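PDB 4GUZ: probable arylamine n-acetyl transferase from Mycobacterium abscessus, which probably transfers an acetyl group from acetyl-coenzyme A to the amino group of arylamine substrates. Local coordinates for residues P227-I232 against E240-V245; S137-I142 against A151-T156; S217-V222 against L233-L238; V104-T109 against G184-H189. All coordinates share one frame; numbering follows the deposited sequence.

Interaction 1: P227-I232 against E240-V245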
loop_
_atom_site.group_PDB
_atom_site.type_symbol
_atom_site.label_atom_id
_atom_site.label_comp_id
_atom_site.label_asym_id
_atom_site.label_seq_id
_atom_site.Cartn_x
_atom_site.Cartn_y
_atom_site.Cartn_z
ATOM N N PRO A 227 -7.786 -0.899 13.080
ATOM C CA PRO A 227 -8.747 0.201 13.289
ATOM C C PRO A 227 -8.321 1.216 14.375
ATOM O O PRO A 227 -8.656 2.401 14.259
ATOM C CB PRO A 227 -10.027 -0.537 13.700
ATOM C CG PRO A 227 -9.901 -1.888 13.063
ATOM C CD PRO A 227 -8.436 -2.215 13.265
ATOM N N ASP A 228 -7.581 0.778 15.407
ATOM C CA ASP A 228 -7.222 1.688 16.491
ATOM C C ASP A 228 -5.730 1.602 16.861
ATOM O O ASP A 228 -5.338 1.924 17.995
ATOM C CB ASP A 228 -8.127 1.408 17.723
ATOM C CG ASP A 228 -8.101 2.471 18.815
ATOM O OD1 ASP A 228 -8.134 3.671 18.479
ATOM O OD2 ASP A 228 -8.024 2.093 20.011
ATOM N N HIS A 229 -4.880 1.272 15.862
ATOM C CA HIS A 229 -3.444 1.149 16.105
ATOM C C HIS A 229 -2.663 0.994 14.826
ATOM O O HIS A 229 -3.212 0.542 13.833
ATOM C CB HIS A 229 -3.168 -0.087 16.984
ATOM C CG HIS A 229 -2.005 0.085 17.906
ATOM N ND1 HIS A 229 -2.085 0.899 19.025
ATOM C CD2 HIS A 229 -0.770 -0.463 17.849
ATOM C CE1 HIS A 229 -0.898 0.827 19.606
ATOM N NE2 HIS A 229 -0.074 0.018 18.932
ATOM N N ALA A 230 -1.350 1.294 14.885
ATOM C CA ALA A 230 -0.422 1.079 13.773
ATOM C C ALA A 230 0.994 0.897 14.272
ATOM O O ALA A 230 1.340 1.361 15.357
ATOM C CB ALA A 230 -0.469 2.244 12.796
ATOM N N TYR A 231 1.803 0.188 13.487
ATOM C CA TYR A 231 3.239 0.008 13.684
ATOM C C TYR A 231 3.960 0.286 12.402
ATOM O O TYR A 231 3.515 -0.142 11.327
ATOM C CB TYR A 231 3.622 -1.421 14.102
ATOM C CG TYR A 231 3.150 -1.858 15.458
ATOM C CD1 TYR A 231 3.895 -1.576 16.600
ATOM C CD2 TYR A 231 2.021 -2.656 15.595
ATOM C CE1 TYR A 231 3.488 -2.022 17.857
ATOM C CE2 TYR A 231 1.605 -3.110 16.844
ATOM C CZ TYR A 231 2.340 -2.792 17.973
ATOM O OH TYR A 231 1.915 -3.259 19.196
ATOM N N ILE A 232 5.098 0.933 12.521
ATOM C CA ILE A 232 5.992 1.223 11.414
ATOM C C ILE A 232 7.407 0.957 11.886
ATOM O O ILE A 232 7.839 1.585 12.849
ATOM C CB ILE A 232 5.884 2.676 10.847
ATOM C CG1 ILE A 232 4.480 3.031 10.288
ATOM C CG2 ILE A 232 6.975 2.905 9.771
ATOM C CD1 ILE A 232 4.273 4.584 9.851
ATOM N N GLU A 240 5.390 3.015 17.360
ATOM C CA GLU A 240 4.095 2.440 17.762
ATOM C C GLU A 240 3.113 3.588 17.834
ATOM O O GLU A 240 3.323 4.503 18.618
ATOM C CB GLU A 240 4.224 1.671 19.088
ATOM C CG GLU A 240 2.876 1.180 19.572
ATOM C CD GLU A 240 2.861 0.109 20.637
ATOM O OE1 GLU A 240 3.943 -0.275 21.140
ATOM O OE2 GLU A 240 1.746 -0.369 20.943
ATOM N N ILE A 241 2.057 3.566 16.991
ATOM C CA ILE A 241 1.143 4.698 16.854
ATOM C C ILE A 241 -0.243 4.402 17.429
ATOM O O ILE A 241 -0.881 3.417 17.062
ATOM C CB ILE A 241 1.017 5.088 15.349
ATOM C CG1 ILE A 241 2.414 5.262 14.671
ATOM C CG2 ILE A 241 0.128 6.335 15.152
ATOM C CD1 ILE A 241 2.387 5.023 13.145
ATOM N N GLN A 242 -0.720 5.324 18.260
ATOM C CA GLN A 242 -2.055 5.298 18.845
ATOM C C GLN A 242 -2.831 6.445 18.208
ATOM O O GLN A 242 -2.618 7.620 18.548
ATOM C CB GLN A 242 -2.026 5.388 20.391
ATOM C CG GLN A 242 -3.441 5.428 21.014
ATOM C CD GLN A 242 -4.329 4.272 20.562
ATOM O OE1 GLN A 242 -3.968 3.095 20.676
ATOM N NE2 GLN A 242 -5.508 4.591 20.020
ATOM N N PRO A 243 -3.648 6.132 17.192
ATOM C CA PRO A 243 -4.416 7.195 16.515
ATOM C C PRO A 243 -5.227 8.026 17.502
ATOM O O PRO A 243 -5.821 7.462 18.427
ATOM C CB PRO A 243 -5.337 6.421 15.557
ATOM C CG PRO A 243 -5.364 5.031 16.098
ATOM C CD PRO A 243 -4.008 4.796 16.680
ATOM N N GLY A 244 -5.201 9.347 17.321
ATOM C CA GLY A 244 -5.868 10.286 18.220
ATOM C C GLY A 244 -5.037 10.689 19.429
ATOM O O GLY A 244 -5.407 11.617 20.158
ATOM N N VAL A 245 -3.908 10.015 19.658
ATOM C CA VAL A 245 -3.011 10.293 20.795
ATOM C C VAL A 245 -1.598 10.669 20.321
ATOM O O VAL A 245 -1.051 11.688 20.759
ATOM C CB VAL A 245 -2.949 9.098 21.800
ATOM C CG1 VAL A 245 -1.929 9.361 22.908
ATOM C CG2 VAL A 245 -4.325 8.799 22.391
#
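Ala230 and Ile241 face each other as a hydrogen-bonded antiparallel pair in the hairpin of strands 229-234 and 237-242. The bond from Ile241 N to Ala230 O is short, 2.8 Å, and nearly straight; that from Ala230 N to Ile241 O measures 3.1 Å. Tyr231 and Glu240 form the next, non-hydrogen-bonded pair.

Apolar contact gathers on the face of Ala230 and Ile241. Ile241 CD1 rests against Ala230 CB. The same Ile241 CD1 lies 3.8 Å from Ile232 CD1. The small methyl of alanine admits the branched isoleucine, and Trp155 of strand 155-162 packs on both Ala230 and Ile241.

The polar side chains meet on the face of Tyr231 and Glu240 and beyond the strand end, at Asp228. Glu240 has CG anti to its backbone N (chi1 175°), and its extended chain runs beside the Tyr231 ring. Its OE2 accepts from His229 NE2 at 2.7 Å, on the anti side, with ring and carboxylate planes 83° apart. Ile241 O lies over one face of the imidazole, while Gln242 OE1 stands at its edge and takes a weak hydrogen bond from ND1, 3.3 Å away. The other end of the Gln242 amide gives NE2 to Asp228 OD1 at 3.2 Å, from above the carboxylate plane; OD1 is also bonded to Ser154 OG.

With an acceptor at each ring nitrogen, one of them a carboxylate, His229 may be drawn toward its doubly protonated form.

Interaction 2: S137-I142 against A151-T156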
loop_
_atom_site.group_PDB
_atom_site.type_symbol
_atom_site.label_atom_id
_atom_site.label_comp_id
_atom_site.label_asym_id
_atom_site.label_seq_id
_atom_site.Cartn_x
_atom_site.Cartn_y
_atom_site.Cartn_z
ATOM N N SER A 137 -2.596 2.417 5.164
ATOM C CA SER A 137 -3.639 2.615 4.196
ATOM C C SER A 137 -5.021 2.855 4.794
ATOM O O SER A 137 -5.363 2.288 5.835
ATOM C CB SER A 137 -3.735 1.367 3.312
ATOM O OG SER A 137 -3.000 1.542 2.116
ATOM N N PRO A 138 -5.874 3.617 4.073
ATOM C CA PRO A 138 -7.272 3.709 4.469
ATOM C C PRO A 138 -7.870 2.310 4.480
ATOM O O PRO A 138 -7.490 1.459 3.656
ATOM C CB PRO A 138 -7.884 4.567 3.356
ATOM C CG PRO A 138 -6.750 5.382 2.851
ATOM C CD PRO A 138 -5.642 4.382 2.829
ATOM N N LEU A 139 -8.741 2.036 5.468
ATOM C CA LEU A 139 -9.342 0.711 5.611
ATOM C C LEU A 139 -10.570 0.593 4.747
ATOM O O LEU A 139 -11.138 -0.486 4.652
ATOM C CB LEU A 139 -9.688 0.408 7.074
ATOM C CG LEU A 139 -8.515 0.374 8.067
ATOM C CD1 LEU A 139 -9.017 0.373 9.474
ATOM C CD2 LEU A 139 -7.656 -0.853 7.880
ATOM N N ALA A 140 -10.990 1.694 4.109
ATOM C CA ALA A 140 -12.189 1.646 3.276
ATOM C C ALA A 140 -12.000 2.455 1.997
ATOM O O ALA A 140 -11.231 3.430 2.022
ATOM C CB ALA A 140 -13.375 2.187 4.067
ATOM N N PRO A 141 -12.705 2.111 0.885
ATOM C CA PRO A 141 -12.640 2.970 -0.310
ATOM C C PRO A 141 -13.117 4.370 0.042
ATOM O O PRO A 141 -13.924 4.530 0.959
ATOM C CB PRO A 141 -13.597 2.293 -1.303
ATOM C CG PRO A 141 -13.853 0.940 -0.749
ATOM C CD PRO A 141 -13.695 1.016 0.708
ATOM N N ILE A 142 -12.610 5.371 -0.644
ATOM C CA ILE A 142 -12.964 6.759 -0.363
ATOM C C ILE A 142 -13.678 7.326 -1.570
ATOM O O ILE A 142 -13.135 7.278 -2.681
ATOM C CB ILE A 142 -11.684 7.577 0.023
ATOM C CG1 ILE A 142 -11.098 7.105 1.385
ATOM C CG2 ILE A 142 -11.958 9.086 0.036
ATOM C CD1 ILE A 142 -9.708 7.694 1.750
ATOM N N ALA A 151 -13.892 9.886 8.241
ATOM C CA ALA A 151 -13.511 9.053 9.373
ATOM C C ALA A 151 -13.259 7.630 8.868
ATOM O O ALA A 151 -14.018 7.098 8.051
ATOM C CB ALA A 151 -14.610 9.060 10.443
ATOM N N ASP A 152 -12.167 7.037 9.305
ATOM C CA ASP A 152 -11.817 5.686 8.912
ATOM C C ASP A 152 -11.374 5.022 10.169
ATOM O O ASP A 152 -10.201 5.053 10.522
ATOM C CB ASP A 152 -10.744 5.715 7.810
ATOM C CG ASP A 152 -10.352 4.361 7.265
ATOM O OD1 ASP A 152 -11.251 3.611 6.823
ATOM O OD2 ASP A 152 -9.146 4.065 7.240
ATOM N N GLU A 153 -12.359 4.532 10.934
ATOM C CA GLU A 153 -12.150 3.952 12.260
ATOM C C GLU A 153 -11.550 5.052 13.173
ATOM O O GLU A 153 -12.156 6.127 13.246
ATOM C CB GLU A 153 -11.317 2.655 12.175
ATOM C CG GLU A 153 -12.081 1.500 11.527
ATOM C CD GLU A 153 -13.314 1.028 12.286
ATOM O OE1 GLU A 153 -13.480 1.377 13.478
ATOM O OE2 GLU A 153 -14.151 0.354 11.654
ATOM N N SER A 154 -10.368 4.857 13.789
ATOM C CA SER A 154 -9.768 5.902 14.637
ATOM C C SER A 154 -8.933 6.909 13.843
ATOM O O SER A 154 -8.452 7.899 14.410
ATOM C CB SER A 154 -8.918 5.300 15.749
ATOM O OG SER A 154 -9.710 4.495 16.608
ATOM N N TRP A 155 -8.765 6.656 12.538
ATOM C CA TRP A 155 -7.999 7.495 11.627
ATOM C C TRP A 155 -8.919 8.480 10.977
ATOM O O TRP A 155 -10.123 8.221 10.874
ATOM C CB TRP A 155 -7.289 6.642 10.559
ATOM C CG TRP A 155 -6.488 5.524 11.158
ATOM C CD1 TRP A 155 -6.899 4.237 11.360
ATOM C CD2 TRP A 155 -5.206 5.644 11.790
ATOM N NE1 TRP A 155 -5.936 3.538 12.052
ATOM C CE2 TRP A 155 -4.876 4.375 12.314
ATOM C CE3 TRP A 155 -4.253 6.679 11.873
ATOM C CZ2 TRP A 155 -3.641 4.115 12.924
ATOM C CZ3 TRP A 155 -3.043 6.428 12.514
ATOM C CH2 TRP A 155 -2.747 5.163 13.033
ATOM N N THR A 156 -8.365 9.615 10.539
ATOM C CA THR A 156 -9.134 10.661 9.853
ATOM C C THR A 156 -8.341 11.128 8.648
ATOM O O THR A 156 -7.133 11.373 8.751
ATOM C CB THR A 156 -9.496 11.821 10.799
ATOM O OG1 THR A 156 -9.912 11.297 12.054
ATOM C CG2 THR A 156 -10.608 12.704 10.242
#
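Leu139 and Asp152 mark the nearest approach of the two backbones, with their CA atoms 6.5 Å apart, where an irregular proline-rich loop passes the tip of a beta hairpin. That tip, between strands 147-152 and 155-162, is a type II' turn from Asp152 to Trp155, closed by backbone bonds between the two residues in both directions. Glu153 occupies its second position with the positive phi (61°) that this turn type demands.

Asp152 carries the contact. Its CG stands anti to the backbone N (chi1 -177°), and its side chain crosses that of Leu139 at about a right angle. OD2 accepts from Leu139 N at 2.7 Å in a nearly straight bond on the syn side of the carboxylate. A short, acidic side chain suits this place, because it can reach a backbone N-H buried within the loop. Pro138, which has no N-H to offer, packs its CA against OD2 at 3.4 Å. Its ring also touches Asp131, which is probably the acid of the family's Cys-His-Asp triad.

Glu153 bends at chi2, and its OE2 forms a salt bridge with Arg40 of helix 32-45. Its aliphatic part still serves this contact: Glu153 CG meets the methyl Leu139 CD1 at 3.9 Å.

Interaction 3: S217-V222 against L233-L238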
loop_
_atom_site.group_PDB
_atom_site.type_symbol
_atom_site.label_atom_id
_atom_site.label_comp_id
_atom_site.label_asym_id
_atom_site.label_seq_id
_atom_site.Cartn_x
_atom_site.Cartn_y
_atom_site.Cartn_z
ATOM N N SER A 217 14.696 1.882 -1.454
ATOM C CA SER A 217 15.687 0.998 -2.072
ATOM C C SER A 217 16.754 0.480 -1.102
ATOM O O SER A 217 17.226 -0.647 -1.277
ATOM C CB SER A 217 16.380 1.691 -3.244
ATOM O OG SER A 217 17.168 2.795 -2.833
ATOM N N THR A 218 17.168 1.298 -0.111
ATOM C CA THR A 218 18.280 0.904 0.752
ATOM C C THR A 218 17.921 0.559 2.206
ATOM O O THR A 218 18.669 -0.208 2.817
ATOM C CB THR A 218 19.368 1.992 0.742
ATOM O OG1 THR A 218 18.774 3.279 0.947
ATOM C CG2 THR A 218 20.180 1.991 -0.562
ATOM N N ARG A 219 16.841 1.121 2.779
ATOM C CA ARG A 219 16.572 0.861 4.199
ATOM C C ARG A 219 15.189 0.270 4.446
ATOM O O ARG A 219 14.228 0.685 3.811
ATOM C CB ARG A 219 16.750 2.148 4.997
ATOM C CG ARG A 219 18.217 2.610 5.043
ATOM C CD ARG A 219 18.353 4.094 5.290
ATOM N NE ARG A 219 17.618 4.535 6.478
ATOM C CZ ARG A 219 18.128 4.615 7.699
ATOM N NH1 ARG A 219 19.388 4.266 7.925
ATOM N NH2 ARG A 219 17.382 5.050 8.709
ATOM N N ALA A 220 15.109 -0.714 5.373
ATOM C CA ALA A 220 13.895 -1.442 5.741
ATOM C C ALA A 220 12.755 -0.505 6.151
ATOM O O ALA A 220 12.962 0.446 6.891
ATOM C CB ALA A 220 14.193 -2.418 6.871
ATOM N N PHE A 221 11.565 -0.745 5.582
ATOM C CA PHE A 221 10.345 -0.006 5.904
ATOM C C PHE A 221 9.243 -1.030 5.938
ATOM O O PHE A 221 8.985 -1.684 4.930
ATOM C CB PHE A 221 10.057 1.136 4.919
ATOM C CG PHE A 221 9.253 2.269 5.531
ATOM C CD1 PHE A 221 9.847 3.175 6.402
ATOM C CD2 PHE A 221 7.913 2.446 5.209
ATOM C CE1 PHE A 221 9.100 4.219 6.969
ATOM C CE2 PHE A 221 7.180 3.525 5.733
ATOM C CZ PHE A 221 7.778 4.400 6.608
ATOM N N VAL A 222 8.688 -1.260 7.124
ATOM C CA VAL A 222 7.660 -2.281 7.342
ATOM C C VAL A 222 6.473 -1.615 8.028
ATOM O O VAL A 222 6.661 -0.768 8.900
ATOM C CB VAL A 222 8.255 -3.468 8.155
ATOM C CG1 VAL A 222 7.225 -4.560 8.372
ATOM C CG2 VAL A 222 9.497 -4.042 7.460
ATOM N N LEU A 233 8.127 0.069 11.203
ATOM C CA LEU A 233 9.546 -0.129 11.448
ATOM C C LEU A 233 10.292 0.720 10.415
ATOM O O LEU A 233 10.170 0.494 9.206
ATOM C CB LEU A 233 9.936 -1.615 11.378
ATOM C CG LEU A 233 11.427 -1.919 11.527
ATOM C CD1 LEU A 233 11.915 -1.627 12.953
ATOM C CD2 LEU A 233 11.740 -3.344 11.142
ATOM N N ASP A 234 10.996 1.751 10.889
ATOM C CA ASP A 234 11.728 2.653 10.019
ATOM C C ASP A 234 13.202 2.295 10.212
ATOM O O ASP A 234 13.844 2.775 11.150
ATOM C CB ASP A 234 11.389 4.124 10.367
ATOM C CG ASP A 234 11.959 5.145 9.398
ATOM O OD1 ASP A 234 12.632 4.733 8.428
ATOM O OD2 ASP A 234 11.730 6.368 9.612
ATOM N N HIS A 235 13.685 1.342 9.389
ATOM C CA HIS A 235 15.035 0.761 9.426
ATOM C C HIS A 235 15.136 -0.077 10.718
ATOM O O HIS A 235 14.609 -1.193 10.731
ATOM C CB HIS A 235 16.144 1.829 9.281
ATOM C CG HIS A 235 17.504 1.272 9.008
ATOM N ND1 HIS A 235 17.732 0.403 7.955
ATOM C CD2 HIS A 235 18.680 1.527 9.626
ATOM C CE1 HIS A 235 19.029 0.136 7.986
ATOM N NE2 HIS A 235 19.643 0.792 8.966
ATOM N N ARG A 236 15.708 0.472 11.804
ATOM C CA ARG A 236 15.812 -0.215 13.105
ATOM C C ARG A 236 14.954 0.491 14.185
ATOM O O ARG A 236 14.976 0.100 15.352
ATOM C CB ARG A 236 17.287 -0.275 13.552
ATOM C CG ARG A 236 18.105 -1.355 12.849
ATOM C CD ARG A 236 19.602 -1.177 13.070
ATOM N NE ARG A 236 19.970 -1.142 14.489
ATOM C CZ ARG A 236 21.218 -1.054 14.945
ATOM N NH1 ARG A 236 22.242 -1.004 14.099
ATOM N NH2 ARG A 236 21.452 -1.029 16.251
ATOM N N GLU A 237 14.241 1.556 13.806
ATOM C CA GLU A 237 13.419 2.314 14.743
ATOM C C GLU A 237 11.990 1.834 14.683
ATOM O O GLU A 237 11.359 1.926 13.634
ATOM C CB GLU A 237 13.481 3.813 14.429
ATOM C CG GLU A 237 13.033 4.699 15.579
ATOM C CD GLU A 237 13.976 4.814 16.766
ATOM O OE1 GLU A 237 15.196 4.597 16.606
ATOM O OE2 GLU A 237 13.504 5.261 17.831
ATOM N N LEU A 238 11.474 1.346 15.802
ATOM C CA LEU A 238 10.093 0.868 15.826
ATOM C C LEU A 238 9.194 1.962 16.308
ATOM O O LEU A 238 9.345 2.402 17.439
ATOM C CB LEU A 238 9.943 -0.379 16.714
ATOM C CG LEU A 238 8.524 -1.001 16.781
ATOM C CD1 LEU A 238 8.047 -1.507 15.406
ATOM C CD2 LEU A 238 8.484 -2.134 17.808
#
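Ala220 O accepts the backbone N-H of His235 at 2.8 Å, the shortest bond of this contact. Farther along the strands, Val222 and Leu233 form a hydrogen-bonded antiparallel pair: Val222 N bonds Leu233 O at 3.1 Å, and Leu233 N returns a bond to Val222 O. Between these bonds, Phe221 CA comes within 3.3 Å of Leu233 O in a CA-H...O contact.

The most extensive side-chain contact joins Arg219 and His235. Arg219 bends at chi3, and its guanidinium lies flat on the imidazole, the centres 3.9 Å apart and the planes inclined by 28°. His235 CG lies over the centre of the guanidinium, whereas Arg219 NH1 sits toward the rim of the ring, 3.3 Å from His235 CD2. Arg219 CG adds a CH-pi contact over the ring. Long and flat-ended, arginine can cover an imidazole with both its chain and its head. At the edge of that ring lies Ala220 N, a buried N-H with no partner in the model.

Phe221 turns its edge to the carboxylate of Asp234, the planes almost perpendicular, with CD1 3.8 Å from OD1. On the other face, the apolar, branched Val222 and Leu233 meet through their CB atoms and pack on Leu261 and Val257, respectively, of helix 254-263.

This is the open end of the antiparallel hairpin of strands 221-226 and 229-234, where His235 takes the positive-phi second position of the type II' turn from Asp234 to Glu237 that begins the next hairpin.

Interaction 4: V104-T109 against G184-H189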
loop_
_atom_site.group_PDB
_atom_site.type_symbol
_atom_site.label_atom_id
_atom_site.label_comp_id
_atom_site.label_asym_id
_atom_site.label_seq_id
_atom_site.Cartn_x
_atom_site.Cartn_y
_atom_site.Cartn_z
ATOM N N VAL A 104 3.955 10.799 -3.456
ATOM C CA VAL A 104 3.996 10.776 -1.989
ATOM C C VAL A 104 4.789 11.981 -1.509
ATOM O O VAL A 104 6.009 12.049 -1.675
ATOM C CB VAL A 104 4.506 9.446 -1.386
ATOM C CG1 VAL A 104 4.440 9.481 0.143
ATOM C CG2 VAL A 104 3.698 8.263 -1.907
ATOM N N GLN A 105 4.092 12.899 -0.872
ATOM C CA GLN A 105 4.637 14.172 -0.407
ATOM C C GLN A 105 5.012 14.193 1.058
ATOM O O GLN A 105 6.024 14.819 1.410
ATOM C CB GLN A 105 3.613 15.300 -0.662
ATOM C CG GLN A 105 3.381 15.627 -2.157
ATOM C CD GLN A 105 4.621 16.058 -2.933
ATOM O OE1 GLN A 105 4.870 15.599 -4.050
ATOM N NE2 GLN A 105 5.421 16.947 -2.380
ATOM N N MET A 106 4.171 13.606 1.922
ATOM C CA MET A 106 4.332 13.611 3.395
ATOM C C MET A 106 4.650 15.014 3.918
ATOM O O MET A 106 5.616 15.185 4.681
ATOM C CB MET A 106 5.401 12.597 3.853
ATOM C CG MET A 106 5.071 11.141 3.509
ATOM S SD MET A 106 3.422 10.559 4.035
ATOM C CE MET A 106 3.669 10.393 5.807
ATOM N N GLY A 107 3.873 16.008 3.461
ATOM C CA GLY A 107 4.007 17.407 3.869
ATOM C C GLY A 107 4.915 18.308 3.049
ATOM O O GLY A 107 4.808 19.533 3.147
ATOM N N ALA A 108 5.827 17.731 2.258
ATOM C CA ALA A 108 6.761 18.537 1.459
ATOM C C ALA A 108 6.047 19.306 0.329
ATOM O O ALA A 108 5.058 18.817 -0.230
ATOM C CB ALA A 108 7.863 17.656 0.874
ATOM N N THR A 109 6.543 20.517 0.020
ATOM C CA THR A 109 6.011 21.363 -1.072
ATOM C C THR A 109 6.748 21.085 -2.383
ATOM O O THR A 109 6.175 21.300 -3.467
ATOM C CB THR A 109 6.073 22.838 -0.701
ATOM O OG1 THR A 109 7.430 23.166 -0.371
ATOM C CG2 THR A 109 5.135 23.181 0.456
ATOM N N GLY A 184 -5.658 20.183 12.131
ATOM C CA GLY A 184 -4.819 20.372 10.961
ATOM C C GLY A 184 -4.566 19.079 10.219
ATOM O O GLY A 184 -4.978 17.991 10.649
ATOM N N TRP A 185 -3.906 19.201 9.087
ATOM C CA TRP A 185 -3.690 18.070 8.201
ATOM C C TRP A 185 -2.272 17.959 7.756
ATOM O O TRP A 185 -1.599 18.979 7.626
ATOM C CB TRP A 185 -4.582 18.257 6.952
ATOM C CG TRP A 185 -6.035 18.354 7.309
ATOM C CD1 TRP A 185 -6.765 19.499 7.487
ATOM C CD2 TRP A 185 -6.867 17.276 7.725
ATOM N NE1 TRP A 185 -8.034 19.186 7.909
ATOM C CE2 TRP A 185 -8.125 17.824 8.070
ATOM C CE3 TRP A 185 -6.685 15.884 7.813
ATOM C CZ2 TRP A 185 -9.193 17.030 8.499
ATOM C CZ3 TRP A 185 -7.747 15.096 8.233
ATOM C CH2 TRP A 185 -8.983 15.666 8.569
ATOM N N LEU A 186 -1.830 16.721 7.470
ATOM C CA LEU A 186 -0.521 16.438 6.877
ATOM C C LEU A 186 -0.753 15.823 5.498
ATOM O O LEU A 186 -1.312 14.725 5.429
ATOM C CB LEU A 186 0.325 15.489 7.759
ATOM C CG LEU A 186 1.706 15.080 7.170
ATOM C CD1 LEU A 186 2.684 16.288 7.116
ATOM C CD2 LEU A 186 2.323 13.916 7.943
ATOM N N SER A 187 -0.316 16.490 4.403
ATOM C CA SER A 187 -0.486 15.883 3.071
ATOM C C SER A 187 0.231 14.541 2.999
ATOM O O SER A 187 1.378 14.442 3.444
ATOM C CB SER A 187 0.018 16.799 1.959
ATOM O OG SER A 187 1.431 16.946 1.996
ATOM N N ARG A 188 -0.449 13.503 2.474
ATOM C CA ARG A 188 0.171 12.189 2.264
ATOM C C ARG A 188 0.678 12.127 0.841
ATOM O O ARG A 188 1.869 12.051 0.602
ATOM C CB ARG A 188 -0.813 11.039 2.509
ATOM C CG ARG A 188 -0.754 10.458 3.873
ATOM C CD ARG A 188 -1.552 9.182 3.891
ATOM N NE ARG A 188 -1.597 8.666 5.252
ATOM C CZ ARG A 188 -2.196 7.545 5.608
ATOM N NH1 ARG A 188 -2.842 6.813 4.707
ATOM N NH2 ARG A 188 -2.179 7.156 6.876
ATOM N N HIS A 189 -0.251 12.162 -0.111
ATOM C CA HIS A 189 0.072 12.131 -1.531
ATOM C C HIS A 189 -0.881 13.008 -2.328
ATOM O O HIS A 189 -1.946 13.397 -1.834
ATOM C CB HIS A 189 0.029 10.672 -2.059
ATOM C CG HIS A 189 -1.252 9.916 -1.826
ATOM N ND1 HIS A 189 -2.414 10.236 -2.501
ATOM C CD2 HIS A 189 -1.464 8.792 -1.095
ATOM C CE1 HIS A 189 -3.318 9.368 -2.089
ATOM N NE2 HIS A 189 -2.780 8.452 -1.266
HETATM O O HOH W 1 2.341 18.765 0.396
#
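Gln105 N and Met106 N approach one face of the flat peptide carbonyl of Arg188, so that a single oxygen holds two successive N-H groups. Gln105 N is 2.8 Å from Arg188 O, and Met106 N, at 3.1 Å, donates almost straight. A second flat group, the Gln105 side-chain amide, hydrogen-bonds Ala108 O through NE2; the acceptor lies near the amide plane, yet NE2 stands above the plane of that carbonyl. NE2 also bonds Thr110 O.

Residues Gln105 to Ala108 form a type I' turn, in which Met106 and Gly107 both have positive phi. A CB on Gly107 would clash with Leu186 CD1 and be jammed against the preceding carbonyl O; the bare CA can come within 3.7 Å of Leu186 CD1. Ser187 OG, placed between its own backbone N and carbonyl carbon (chi1 68°), accepts from Gly107 N at 3.0 Å. A water links that hydroxyl, 2.6 Å away, to Ala108 O, so the small serine ties the turn down twice. Flexible Met106 curls back, and its SD lies 4.2 Å from Arg188 CG.

The turn follows strand 96-104 and packs against the start of strand 185-196. On its other flank that strand meets strand 170-176, where Arg188 and His189 form a classic beta bulge opposite Leu173. Arg188 bridges to Glu175, while His189 bonds Asp131 and meets the ring of His116; Asp131 and His116 are consistent with the acid and histidine of the family's Cys-His-Asp triad.

Overall arrangement
From the N terminus, interaction 4 comes first: the turn after strand 96-104 is met again by strand 185-196, closing a loop of 74 residues. Interaction 2 lies wholly within that loop, closing a short excursion between 137-142 and 151-156 in the same large sheet; Thr156 packs on Trp185. Interactions 3 and 1 follow, and their segments alternate along the chain, as expected of consecutive hairpins sharing strand 229-234 in the smaller sheet. Interaction 3 holds one end of these hairpins and interaction 1 the other. The two sheets are joined where interactions 1 and 2 touch, Ser154 meeting Pro227, Asp228 and Pro243. Interactions 3 and 4 make no contact.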